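Local atomic coordinates of putative TRAP PERIPLASMIC SOLUTE BINDING PROTEIN (Haemophilus influenzae, PDB entry 4PBQ), a protein that probably serves as the periplasmic solute-binding component of a TRAP transporter, holding L-gulonate in its pocket. Residues 46-51 with 254-260; 78-82 with 237-241. All blocks are in the same frame, centred on the assembly; numbering follows the deposited sequence.

Interaction 1: 46-51 with 254-260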
loop_
_atom_site.group_PDB
_atom_site.type_symbol
_atom_site.label_atom_id
_atom_site.label_comp_id
_atom_site.label_asym_id
_atom_site.label_seq_id
_atom_site.Cartn_x
_atom_site.Cartn_y
_atom_site.Cartn_z
ATOM N N TYR A 46 -18.862 -1.996 -5.891
ATOM C CA TYR A 46 -19.203 -0.626 -5.492
ATOM C C TYR A 46 -18.708 0.425 -6.486
ATOM O O TYR A 46 -19.460 1.315 -6.861
ATOM C CB TYR A 46 -18.702 -0.317 -4.063
ATOM C CG TYR A 46 -19.202 -1.340 -3.083
ATOM C CD1 TYR A 46 -20.556 -1.466 -2.827
ATOM C CD2 TYR A 46 -18.329 -2.217 -2.457
ATOM C CE1 TYR A 46 -21.022 -2.433 -1.969
ATOM C CE2 TYR A 46 -18.794 -3.185 -1.597
ATOM C CZ TYR A 46 -20.129 -3.283 -1.352
ATOM O OH TYR A 46 -20.591 -4.245 -0.491
ATOM N N PHE A 47 -17.469 0.322 -6.939
ATOM C CA PHE A 47 -16.932 1.338 -7.829
ATOM C C PHE A 47 -17.457 1.107 -9.242
ATOM O O PHE A 47 -18.127 1.974 -9.815
ATOM C CB PHE A 47 -15.397 1.340 -7.817
ATOM C CG PHE A 47 -14.797 2.514 -8.511
ATOM C CD1 PHE A 47 -14.985 3.810 -8.002
ATOM C CD2 PHE A 47 -14.043 2.359 -9.667
ATOM C CE1 PHE A 47 -14.462 4.924 -8.658
ATOM C CE2 PHE A 47 -13.490 3.465 -10.311
ATOM C CZ PHE A 47 -13.697 4.748 -9.808
ATOM N N LYS A 48 -17.176 -0.072 -9.781
ATOM C CA LYS A 48 -17.561 -0.425 -11.149
ATOM C C LYS A 48 -19.071 -0.395 -11.306
ATOM O O LYS A 48 -19.597 0.262 -12.199
ATOM C CB LYS A 48 -17.046 -1.827 -11.473
ATOM C CG LYS A 48 -17.459 -2.360 -12.818
ATOM C CD LYS A 48 -16.833 -3.735 -13.039
ATOM C CE LYS A 48 -17.376 -4.435 -14.281
ATOM N NZ LYS A 48 -16.904 -3.801 -15.530
ATOM N N LYS A 49 -19.777 -1.098 -10.436
ATOM C CA LYS A 49 -21.227 -1.146 -10.578
ATOM C C LYS A 49 -21.878 0.221 -10.465
ATOM O O LYS A 49 -22.785 0.540 -11.221
ATOM C CB LYS A 49 -21.853 -2.109 -9.568
ATOM C CG LYS A 49 -21.839 -3.529 -10.022
ATOM C CD LYS A 49 -22.630 -4.439 -9.082
ATOM C CE LYS A 49 -22.399 -5.895 -9.458
ATOM N NZ LYS A 49 -23.129 -6.833 -8.579
ATOM N N THR A 50 -21.475 1.025 -9.490
ATOM C CA THR A 50 -22.089 2.339 -9.333
ATOM C C THR A 50 -21.926 3.166 -10.596
ATOM O O THR A 50 -22.882 3.747 -11.109
ATOM C CB THR A 50 -21.494 3.112 -8.134
ATOM O OG1 THR A 50 -21.793 2.408 -6.924
ATOM C CG2 THR A 50 -22.056 4.536 -8.061
ATOM N N ILE A 51 -20.700 3.241 -11.093
ATOM C CA ILE A 51 -20.441 4.063 -12.262
ATOM C C ILE A 51 -21.197 3.541 -13.488
ATOM O O ILE A 51 -21.870 4.311 -14.193
ATOM C CB ILE A 51 -18.937 4.146 -12.543
ATOM C CG1 ILE A 51 -18.281 5.073 -11.513
ATOM C CG2 ILE A 51 -18.663 4.685 -13.938
ATOM C CD1 ILE A 51 -16.739 4.945 -11.445
ATOM N N PHE A 254 -18.597 9.477 -10.295
ATOM C CA PHE A 254 -17.333 8.795 -9.999
ATOM C C PHE A 254 -16.957 9.019 -8.545
ATOM O O PHE A 254 -16.475 8.115 -7.889
ATOM C CB PHE A 254 -16.181 9.304 -10.880
ATOM C CG PHE A 254 -16.099 8.648 -12.228
ATOM C CD1 PHE A 254 -17.086 8.859 -13.179
ATOM C CD2 PHE A 254 -15.028 7.813 -12.538
ATOM C CE1 PHE A 254 -17.017 8.243 -14.432
ATOM C CE2 PHE A 254 -14.923 7.207 -13.768
ATOM C CZ PHE A 254 -15.932 7.412 -14.735
ATOM N N GLU A 255 -17.156 10.239 -8.049
ATOM C CA GLU A 255 -16.808 10.551 -6.654
ATOM C C GLU A 255 -17.710 9.814 -5.655
ATOM O O GLU A 255 -17.238 9.353 -4.616
ATOM C CB GLU A 255 -16.833 12.058 -6.427
ATOM C CG GLU A 255 -15.690 12.760 -7.149
ATOM C CD GLU A 255 -15.982 14.234 -7.496
ATOM O OE1 GLU A 255 -17.094 14.737 -7.246
ATOM O OE2 GLU A 255 -15.079 14.890 -8.041
ATOM N N LYS A 256 -18.995 9.716 -5.970
ATOM C CA LYS A 256 -19.943 8.925 -5.168
ATOM C C LYS A 256 -19.477 7.474 -5.104
ATOM O O LYS A 256 -19.466 6.839 -4.057
ATOM C CB LYS A 256 -21.347 8.994 -5.798
ATOM C CG LYS A 256 -22.414 8.128 -5.098
ATOM C CD LYS A 256 -23.782 8.165 -5.842
ATOM C CE LYS A 256 -24.835 7.301 -5.171
ATOM N NZ LYS A 256 -26.180 7.452 -5.796
ATOM N N ALA A 257 -19.095 6.944 -6.252
ATOM C CA ALA A 257 -18.650 5.562 -6.328
ATOM C C ALA A 257 -17.342 5.371 -5.526
ATOM O O ALA A 257 -17.137 4.342 -4.881
ATOM C CB ALA A 257 -18.483 5.167 -7.769
ATOM N N ALA A 258 -16.462 6.353 -5.583
ATOM C CA ALA A 258 -15.173 6.246 -4.887
ATOM C C ALA A 258 -15.391 6.299 -3.383
ATOM O O ALA A 258 -14.732 5.586 -2.637
ATOM C CB ALA A 258 -14.231 7.362 -5.323
ATOM N N LYS A 259 -16.307 7.154 -2.940
ATOM C CA LYS A 259 -16.632 7.277 -1.510
ATOM C C LYS A 259 -17.230 5.981 -0.963
ATOM O O LYS A 259 -16.808 5.506 0.103
ATOM C CB LYS A 259 -17.586 8.440 -1.279
ATOM C CG LYS A 259 -18.047 8.612 0.179
ATOM C CD LYS A 259 -18.937 9.841 0.333
ATOM C CE LYS A 259 -19.298 10.097 1.793
ATOM N NZ LYS A 259 -19.936 8.909 2.428
ATOM N N LEU A 260 -18.190 5.402 -1.702
ATOM C CA LEU A 260 -18.763 4.096 -1.354
ATOM C C LEU A 260 -17.689 3.000 -1.380
ATOM O O LEU A 260 -17.588 2.199 -0.435
ATOM C CB LEU A 260 -19.900 3.731 -2.314
ATOM C CG LEU A 260 -20.709 2.461 -2.005
ATOM C CD1 LEU A 260 -21.434 2.561 -0.662
ATOM C CD2 LEU A 260 -21.718 2.171 -3.141
#
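Helix 38-54 and the long helix 248-281 lie side by side where F47, T50 and I51 gather round A257. The short segments run nearly antiparallel, at 152°, with their axes 8.2 Å apart at closest approach. A257 illustrates how a small residue lets two helices draw together: its CB is close to T50 CG2, at 3.6 Å, and to I51 CG1, one residue further along, at 3.8 Å. F47, its CG turned away from the backbone N (chi1 -169°), sends its ring edge to the backbone of A257 and A258. Such packing belongs to a helical layer of this family 7 solute-binding protein. Beneath it lies the mixed sheet, whose L29, L236 and L139 touch F47, while I27, I61 and I238 touch F254. I51 CD1 touches both phenyl groups: it stands 3.8 Å from the centroid of the F254 ring, over the face in a CH-pi contact, and lies over one face of the F47 ring, toward its rim. At the other end L260 CD2 comes within 3.8 Å of Y46 CD1, the two side chains meeting at about a right angle. Here helix 38-54 has a wider pi-type turn, and the backbone bond from T50 N to Y46 O is weak. T50 OG1 supplements it by donating to Y46 O at 2.6 Å, in the carbonyl plane, and its CG2 remains turned to A257.

Interaction 2: 78-82 with 237-241. With SO4 (sulfate ion), chain E.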
loop_
_atom_site.group_PDB
_atom_site.type_symbol
_atom_site.label_atom_id
_atom_site.label_comp_id
_atom_site.label_asym_id
_atom_site.label_seq_id
_atom_site.Cartn_x
_atom_site.Cartn_y
_atom_site.Cartn_z
ATOM N N GLY A 78 1.533 4.597 -16.435
ATOM C CA GLY A 78 0.367 4.573 -17.312
ATOM C C GLY A 78 -0.696 5.575 -16.887
ATOM O O GLY A 78 -1.346 6.190 -17.735
ATOM N N LEU A 79 -0.883 5.754 -15.581
ATOM C CA LEU A 79 -1.799 6.785 -15.078
ATOM C C LEU A 79 -1.302 8.162 -15.515
ATOM O O LEU A 79 -2.063 9.007 -15.976
ATOM C CB LEU A 79 -1.904 6.721 -13.549
ATOM C CG LEU A 79 -2.669 5.524 -12.991
ATOM C CD1 LEU A 79 -2.334 5.316 -11.513
ATOM C CD2 LEU A 79 -4.176 5.735 -13.170
ATOM N N ARG A 80 0.001 8.377 -15.407
ATOM C CA ARG A 80 0.522 9.690 -15.733
ATOM C C ARG A 80 0.430 10.015 -17.229
ATOM O O ARG A 80 0.148 11.157 -17.591
ATOM C CB ARG A 80 1.960 9.824 -15.249
ATOM C CG ARG A 80 2.133 9.632 -13.747
ATOM C CD ARG A 80 3.582 9.896 -13.355
ATOM N NE ARG A 80 3.903 11.305 -13.537
ATOM C CZ ARG A 80 5.139 11.802 -13.494
ATOM N NH1 ARG A 80 6.188 11.012 -13.237
ATOM N NH2 ARG A 80 5.322 13.100 -13.700
ATOM N N ASN A 81 0.644 9.038 -18.105
ATOM C CA ASN A 81 0.586 9.306 -19.538
ATOM C C ASN A 81 -0.782 9.054 -20.172
ATOM O O ASN A 81 -0.974 9.296 -21.365
ATOM C CB ASN A 81 1.718 8.575 -20.302
ATOM C CG ASN A 81 1.572 7.060 -20.311
ATOM O OD1 ASN A 81 0.468 6.519 -20.240
ATOM N ND2 ASN A 81 2.714 6.355 -20.415
ATOM N N GLY A 82 -1.727 8.558 -19.376
ATOM C CA GLY A 82 -3.083 8.320 -19.851
ATOM C C GLY A 82 -3.366 6.999 -20.545
ATOM O O GLY A 82 -4.519 6.718 -20.856
ATOM N N GLN A 237 -7.000 5.761 -8.147
ATOM C CA GLN A 237 -6.589 6.900 -8.938
ATOM C C GLN A 237 -7.175 6.841 -10.343
ATOM O O GLN A 237 -7.417 5.764 -10.854
ATOM C CB GLN A 237 -5.065 6.882 -9.085
ATOM C CG GLN A 237 -4.313 7.091 -7.790
ATOM C CD GLN A 237 -2.900 6.530 -7.860
ATOM O OE1 GLN A 237 -1.952 7.227 -8.249
ATOM N NE2 GLN A 237 -2.771 5.250 -7.551
ATOM N N ILE A 238 -7.349 8.007 -10.955
ATOM C CA ILE A 238 -7.755 8.081 -12.364
ATOM C C ILE A 238 -6.763 9.028 -13.046
ATOM O O ILE A 238 -6.366 10.043 -12.483
ATOM C CB ILE A 238 -9.234 8.509 -12.493
ATOM C CG1 ILE A 238 -9.718 8.492 -13.943
ATOM C CG2 ILE A 238 -9.466 9.858 -11.952
ATOM C CD1 ILE A 238 -11.236 8.141 -14.019
ATOM N N SER A 239 -6.312 8.660 -14.235
ATOM C CA SER A 239 -5.473 9.550 -15.007
ATOM C C SER A 239 -6.137 10.904 -15.201
ATOM O O SER A 239 -7.329 11.002 -15.522
ATOM C CB SER A 239 -5.198 8.950 -16.380
ATOM O OG SER A 239 -4.494 9.858 -17.207
ATOM N N LEU A 240 -5.375 11.966 -15.028
ATOM C CA LEU A 240 -5.918 13.308 -15.215
ATOM C C LEU A 240 -6.356 13.536 -16.663
ATOM O O LEU A 240 -7.316 14.257 -16.921
ATOM C CB LEU A 240 -4.888 14.349 -14.789
ATOM C CG LEU A 240 -5.416 15.764 -14.530
ATOM C CD1 LEU A 240 -6.429 15.781 -13.388
ATOM C CD2 LEU A 240 -4.255 16.668 -14.234
ATOM N N LYS A 241 -5.660 12.906 -17.610
ATOM C CA LYS A 241 -6.046 12.991 -19.012
ATOM C C LYS A 241 -7.440 12.426 -19.226
ATOM O O LYS A 241 -8.217 12.988 -19.998
ATOM C CB LYS A 241 -5.042 12.279 -19.897
ATOM C CG LYS A 241 -3.682 12.974 -19.982
ATOM C CD LYS A 241 -2.694 12.141 -20.802
ATOM C CE LYS A 241 -1.610 13.002 -21.458
ATOM N NZ LYS A 241 -0.888 13.878 -20.490
HETATM S S SO4 E . 9.032 13.565 -13.975
HETATM O O1 SO4 E . 7.846 14.309 -13.567
HETATM O O2 SO4 E . 9.354 13.919 -15.358
HETATM O O3 SO4 E . 8.830 12.118 -13.889
HETATM O O4 SO4 E . 10.136 13.921 -13.085
HETATM O O HOH W 1 -2.362 12.280 -16.971
#
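The amide of Q237 carries a methyl group of L79 over one face: L79 CD1 is almost equally far from Q237 OE1 (3.8 Å) and Q237 NE2 (4.0 Å). The guanidinium of R80 is engaged at its edge instead. There a sulfate, probably from the crystallisation liquor, lies in its plane and takes one bond from each terminal nitrogen, NH2 to O1 at 2.8 Å and NH1 to O3 at 2.9 Å, the former almost straight at 175°. Further along the strand, S239 shows how one hydroxyl can serve the ends of two helices. A chi1 of 174° swings OG away from the backbone N of S239, toward L79 O, to which it donates at 2.9 Å, in the carbonyl plane, and so satisfies a carbonyl of the last turn of helix 72-81. As N-cap of helix 240-243, the same OG accepts a weak capping bond from K241 N. G82, with its positive phi of 85°, ends the first helix and brings its CA within 3.4 Å of S239 OG. K241 lays its aliphatic chain along this turn, CD 3.4 Å from N81 O. A water adds a further link, donating to R80 O at 2.8 Å and accepting weakly from K241 N. N81 OD1 bonds to T83 OG1, and Q237 NE2 to T89 and to L235 O. L79 and R80 also rest on I136. Strand 231-239 runs antiparallel to both 86-89 and 136-151, pairing Q237 with G87 and I238 with K137, and helix 72-81 finishes against this strand just where it passes into helix 240-243.

Both contacts border the same mixed sheet, and strand 231-239 connects them: I238, in interaction 2, packs its CD1 against F254 of interaction 1, while its neighbours Q237 and S239 point toward helix 72-81. Interaction 1 is buried helix-to-helix packing, with apolar groups meeting across it and no hydrogen bond between its segments. Interaction 2 is only partly buried and joins a helix end to a strand end, so backbone carbonyls and amides need partners, which a serine and a water supply. Along the chain, interaction 2 is nested within the loop that interaction 1 closes, and helix 240-243 is followed directly by helix 248-281, which carries segment 254-260.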